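Local coordinates for protein lipase (Photobacterium sp. M37, PDB 2ORY) that probably hydrolyses the ester bonds of triacylglycerols as a cold-adapted lipase with the alpha/beta hydrolase fold, at residues 87-92 against 181-186; 92-97 against 171-176. One frame throughout, in Å; residues are numbered along the deposited sequence.

Interaction 1: 87-92 against 181-186; sequences IAIRGT and STLALW
Leu183 touches Ile89 with one methyl and, more loosely, Ile87 with the other. It contributes the greatest buried area of the contact, followed by Ile89 and then Ile87. CD1 of Leu183 lies 4.0 Å from CD1 of Ile89, and Leu183 CB is almost as near to that methyl at 4.1 Å. The two side chains cross obliquely rather than running alongside each other. The other branch of the leucine stays further off, with Leu183 CD2 4.4 Å from Ile87 CD1. In Ile89, CG1 sits beside the backbone N (chi1 -67°), and an extended chi2 of 166° carries CD1 out to the helix. On the helix, CG of Leu183 is anti to its backbone N (chi1 -175°) and meets the edge of the Trp186 ring in its plane. All three contact residues are buried, and their meeting is wholly apolar. Met73 and Val170 of the neighbouring strands flank both isoleucines. Strand 84-90 runs parallel to strand 166-173, and helix 175-189 packs on the sheet face that carries Ile87 and Ile89. This is the helix-on-sheet layering of the alpha/beta hydrolase fold.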
loop_
_atom_site.group_PDB
_atom_site.type_symbol
_atom_site.label_atom_id
_atom_site.label_comp_id
_atom_site.label_asym_id
_atom_site.label_seq_id
_atom_site.Cartn_x
_atom_site.Cartn_y
_atom_site.Cartn_z
ATOM N N ILE A 87 -2.650 -10.853 -3.075
ATOM C CA ILE A 87 -3.440 -10.216 -2.017
ATOM C C ILE A 87 -3.198 -8.699 -2.219
ATOM O O ILE A 87 -2.067 -8.229 -2.095
ATOM C CB ILE A 87 -2.945 -10.599 -0.622
ATOM C CG1 ILE A 87 -3.135 -12.093 -0.371
ATOM C CG2 ILE A 87 -3.657 -9.751 0.414
ATOM C CD1 ILE A 87 -2.589 -12.528 0.995
ATOM N N ALA A 88 -4.241 -7.945 -2.555
ATOM C CA ALA A 88 -4.086 -6.507 -2.786
ATOM C C ALA A 88 -4.749 -5.725 -1.646
ATOM O O ALA A 88 -5.827 -6.089 -1.172
ATOM C CB ALA A 88 -4.695 -6.118 -4.143
ATOM N N ILE A 89 -4.089 -4.654 -1.208
ATOM C CA ILE A 89 -4.569 -3.861 -0.088
ATOM C C ILE A 89 -4.675 -2.382 -0.422
ATOM O O ILE A 89 -3.816 -1.814 -1.093
ATOM C CB ILE A 89 -3.630 -4.079 1.137
ATOM C CG1 ILE A 89 -3.789 -5.537 1.623
ATOM C CG2 ILE A 89 -3.912 -3.042 2.251
ATOM C CD1 ILE A 89 -2.736 -6.017 2.587
ATOM N N ARG A 90 -5.742 -1.765 0.069
ATOM C CA ARG A 90 -6.017 -0.348 -0.159
ATOM C C ARG A 90 -6.293 0.300 1.190
ATOM O O ARG A 90 -6.800 -0.360 2.100
ATOM C CB ARG A 90 -7.275 -0.216 -1.034
ATOM C CG ARG A 90 -7.722 1.195 -1.343
ATOM C CD ARG A 90 -9.146 1.246 -1.887
ATOM N NE ARG A 90 -10.125 1.269 -0.809
ATOM C CZ ARG A 90 -11.438 1.295 -0.993
ATOM N NH1 ARG A 90 -11.940 1.304 -2.220
ATOM N NH2 ARG A 90 -12.252 1.293 0.049
ATOM N N GLY A 91 -5.946 1.581 1.305
ATOM C CA GLY A 91 -6.203 2.359 2.503
ATOM C C GLY A 91 -7.204 3.433 2.087
ATOM O O GLY A 91 -8.056 3.169 1.249
ATOM N N THR A 92 -7.090 4.643 2.633
ATOM C CA THR A 92 -7.991 5.758 2.313
ATOM C C THR A 92 -7.635 6.415 0.981
ATOM O O THR A 92 -6.567 6.165 0.430
ATOM C CB THR A 92 -7.877 6.828 3.384
ATOM O OG1 THR A 92 -7.818 6.185 4.649
ATOM C CG2 THR A 92 -9.055 7.740 3.385
ATOM N N SER A 181 3.259 -4.783 2.733
ATOM C CA SER A 181 4.567 -5.305 3.098
ATOM C C SER A 181 4.531 -5.799 4.544
ATOM O O SER A 181 5.097 -6.848 4.885
ATOM C CB SER A 181 5.635 -4.230 2.903
ATOM O OG SER A 181 5.340 -3.069 3.651
ATOM N N THR A 182 3.835 -5.055 5.397
ATOM C CA THR A 182 3.726 -5.450 6.789
ATOM C C THR A 182 2.901 -6.745 6.888
ATOM O O THR A 182 3.283 -7.659 7.610
ATOM C CB THR A 182 3.095 -4.298 7.643
ATOM O OG1 THR A 182 3.920 -3.122 7.534
ATOM C CG2 THR A 182 2.996 -4.695 9.138
ATOM N N LEU A 183 1.806 -6.846 6.134
ATOM C CA LEU A 183 0.982 -8.046 6.196
ATOM C C LEU A 183 1.778 -9.261 5.733
ATOM O O LEU A 183 1.683 -10.333 6.348
ATOM C CB LEU A 183 -0.297 -7.911 5.345
ATOM C CG LEU A 183 -1.256 -9.114 5.471
ATOM C CD1 LEU A 183 -2.704 -8.673 5.552
ATOM C CD2 LEU A 183 -1.077 -10.024 4.290
ATOM N N ALA A 184 2.552 -9.087 4.658
ATOM C CA ALA A 184 3.379 -10.164 4.113
ATOM C C ALA A 184 4.343 -10.702 5.171
ATOM O O ALA A 184 4.544 -11.910 5.272
ATOM C CB ALA A 184 4.161 -9.662 2.897
ATOM N N LEU A 185 4.945 -9.809 5.954
ATOM C CA LEU A 185 5.863 -10.242 7.000
ATOM C C LEU A 185 5.114 -11.030 8.069
ATOM O O LEU A 185 5.651 -11.992 8.616
ATOM C CB LEU A 185 6.579 -9.054 7.670
ATOM C CG LEU A 185 7.633 -9.419 8.746
ATOM C CD1 LEU A 185 8.731 -10.286 8.131
ATOM C CD2 LEU A 185 8.261 -8.169 9.335
ATOM N N TRP A 186 3.879 -10.633 8.371
ATOM C CA TRP A 186 3.114 -11.349 9.378
ATOM C C TRP A 186 2.847 -12.779 8.916
ATOM O O TRP A 186 2.963 -13.715 9.703
ATOM C CB TRP A 186 1.797 -10.634 9.663
ATOM C CG TRP A 186 0.750 -11.515 10.275
ATOM C CD1 TRP A 186 0.808 -12.143 11.481
ATOM C CD2 TRP A 186 -0.522 -11.840 9.711
ATOM N NE1 TRP A 186 -0.352 -12.837 11.710
ATOM C CE2 TRP A 186 -1.188 -12.670 10.639
ATOM C CE3 TRP A 186 -1.175 -11.500 8.511
ATOM C CZ2 TRP A 186 -2.472 -13.169 10.410
ATOM C CZ3 TRP A 186 -2.450 -11.992 8.290
ATOM C CH2 TRP A 186 -3.089 -12.819 9.239
#

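Interaction 2: 92-97 against 171-176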
loop_
_atom_site.group_PDB
_atom_site.type_symbol
_atom_site.label_atom_id
_atom_site.label_comp_id
_atom_site.label_asym_id
_atom_site.label_seq_id
_atom_site.Cartn_x
_atom_site.Cartn_y
_atom_site.Cartn_z
ATOM N N THR A 92 -7.090 4.643 2.633
ATOM C CA THR A 92 -7.991 5.758 2.313
ATOM C C THR A 92 -7.635 6.415 0.981
ATOM O O THR A 92 -6.567 6.165 0.430
ATOM C CB THR A 92 -7.877 6.828 3.384
ATOM O OG1 THR A 92 -7.818 6.185 4.649
ATOM C CG2 THR A 92 -9.055 7.740 3.385
ATOM N N ASN A 93 -8.538 7.246 0.468
ATOM C CA ASN A 93 -8.301 7.966 -0.777
ATOM C C ASN A 93 -6.946 8.630 -0.599
ATOM O O ASN A 93 -6.790 9.549 0.216
ATOM C CB ASN A 93 -9.366 9.026 -0.976
ATOM C CG ASN A 93 -9.238 9.730 -2.299
ATOM O OD1 ASN A 93 -8.252 9.556 -3.024
ATOM N ND2 ASN A 93 -10.240 10.543 -2.629
ATOM N N PRO A 94 -5.957 8.201 -1.394
ATOM C CA PRO A 94 -4.588 8.713 -1.337
ATOM C C PRO A 94 -4.256 10.147 -1.748
ATOM O O PRO A 94 -3.157 10.614 -1.430
ATOM C CB PRO A 94 -3.821 7.694 -2.177
ATOM C CG PRO A 94 -4.803 7.405 -3.289
ATOM C CD PRO A 94 -6.138 7.297 -2.553
ATOM N N VAL A 95 -5.165 10.856 -2.421
ATOM C CA VAL A 95 -4.829 12.209 -2.889
ATOM C C VAL A 95 -4.668 13.253 -1.806
ATOM O O VAL A 95 -3.868 14.174 -1.947
ATOM C CB VAL A 95 -5.858 12.747 -3.918
ATOM C CG1 VAL A 95 -6.056 11.728 -5.041
ATOM C CG2 VAL A 95 -7.193 13.058 -3.230
ATOM N N SER A 96 -5.414 13.094 -0.723
ATOM C CA SER A 96 -5.385 14.038 0.386
ATOM C C SER A 96 -4.259 13.759 1.364
ATOM O O SER A 96 -4.482 13.679 2.572
ATOM C CB SER A 96 -6.724 13.985 1.117
ATOM O OG SER A 96 -7.769 14.319 0.231
ATOM N N ILE A 97 -3.042 13.661 0.847
ATOM C CA ILE A 97 -1.882 13.360 1.673
ATOM C C ILE A 97 -1.739 14.145 2.983
ATOM O O ILE A 97 -1.467 13.555 4.033
ATOM C CB ILE A 97 -0.553 13.501 0.827
ATOM C CG1 ILE A 97 -0.578 12.520 -0.344
ATOM C CG2 ILE A 97 0.672 13.219 1.692
ATOM C CD1 ILE A 97 0.442 12.835 -1.413
ATOM N N THR A 171 0.505 -7.029 -2.508
ATOM C CA THR A 171 0.792 -5.711 -3.055
ATOM C C THR A 171 -0.201 -4.641 -2.577
ATOM O O THR A 171 -1.275 -4.947 -2.044
ATOM C CB THR A 171 0.801 -5.771 -4.596
ATOM O OG1 THR A 171 1.351 -4.568 -5.121
ATOM C CG2 THR A 171 -0.611 -5.931 -5.134
ATOM N N GLY A 172 0.175 -3.381 -2.767
ATOM C CA GLY A 172 -0.674 -2.286 -2.351
ATOM C C GLY A 172 0.039 -0.973 -2.577
ATOM O O GLY A 172 1.271 -0.938 -2.641
ATOM N N HIS A 173 -0.742 0.100 -2.695
ATOM C CA HIS A 173 -0.245 1.460 -2.934
ATOM C C HIS A 173 -0.609 2.412 -1.790
ATOM O O HIS A 173 -1.651 2.257 -1.165
ATOM C CB HIS A 173 -0.838 1.976 -4.262
ATOM C CG HIS A 173 -0.554 3.417 -4.554
ATOM N ND1 HIS A 173 -1.386 4.444 -4.148
ATOM C CD2 HIS A 173 0.468 4.007 -5.222
ATOM C CE1 HIS A 173 -0.888 5.598 -4.550
ATOM N NE2 HIS A 173 0.240 5.361 -5.204
ATOM N N SER A 174 0.246 3.396 -1.528
ATOM C CA SER A 174 -0.008 4.393 -0.481
ATOM C C SER A 174 -0.016 3.702 0.892
ATOM O O SER A 174 0.912 2.972 1.217
ATOM C CB SER A 174 -1.355 5.090 -0.761
ATOM O OG SER A 174 -1.548 6.244 0.044
ATOM N N LYS A 175 -1.036 3.947 1.712
ATOM C CA LYS A 175 -1.101 3.248 2.990
ATOM C C LYS A 175 -1.021 1.732 2.692
ATOM O O LYS A 175 -0.485 0.949 3.487
ATOM C CB LYS A 175 -2.422 3.552 3.697
ATOM C CG LYS A 175 -2.407 4.780 4.572
ATOM C CD LYS A 175 -3.722 4.893 5.339
ATOM C CE LYS A 175 -3.636 5.940 6.439
ATOM N NZ LYS A 175 -4.926 6.108 7.168
ATOM N N GLY A 176 -1.555 1.343 1.537
ATOM C CA GLY A 176 -1.547 -0.050 1.123
ATOM C C GLY A 176 -0.148 -0.583 0.882
ATOM O O GLY A 176 0.087 -1.801 0.909
HETATM O O HOH W 1 -6.923 4.259 5.881
HETATM O O HOH W 2 -3.969 5.659 1.370
#
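Pro94 packs against Ser174 and the edge of His173. Pro94 CB is 3.5 Å from Ser174 OG and 3.9 Å from Ser174 CB. Pro94 CB also lies 4.3 Å from His173 CE1, near the ring plane at its edge. The serine side chain reaches the proline with OG anti to the backbone N (chi1 -168°). His173 itself is tied elsewhere: ND1 bonds to Tyr17 OH and NE2 to His312 O.

Water carries the polar links. Water 2 lies 2.8 Å from Thr92 O, to which it donates, and 2.8 Å from Ser174 OG. It thus joins a backbone carbonyl to the serine hydroxyl, which is also bonded to His312 NE2. Water 1 accepts from Lys175 NZ at 3.0 Å and donates to Thr92 OG1 at 2.5 Å, a short distance whose exact value should carry no weight. Thr92 and Lys175 lie side by side and point the same way, with Lys175 extended beyond CG. Their ends, Thr92 OG1 and Lys175 NZ, are 3.8 Å apart, and both also bond to Phe68 O.

The backbone turns sharply at Ser174, with phi 65° and psi -131°. This fits the nucleophile elbow of a GxSxG motif, between a strand and helix 175-189. Ser174 is therefore probably the nucleophile, with His312 and Asp236 as likely triad partners. Water 2 and His312 are polar partners of its hydroxyl, while Pro94 packs beside it. The chemistry implies that loop 92-97 probably borders the active site.

In the fold
After two helices and two strands, the chain enters strand 84-90, which supplies the isoleucines of interaction 1. The loop after it supplies Thr92 and Pro94 of interaction 2. The segments share Thr92, which takes part only in interaction 2. The chain then goes through helices and a small two-stranded sheet before it returns as strand 166-173. Interaction 2 closes this inner loop where the strand turns into helix 175-189. Interaction 1 closes the wider loop about two turns further along that helix, so the two nest. Their centres are about 11 Å apart. Strands 84-90 and 166-173 are bonded side by side, with Ile87 O 2.9 Å from Thr171 N. Together the contacts join strand 84-90 and its exit loop to the probable nucleophile elbow and helix 175-189.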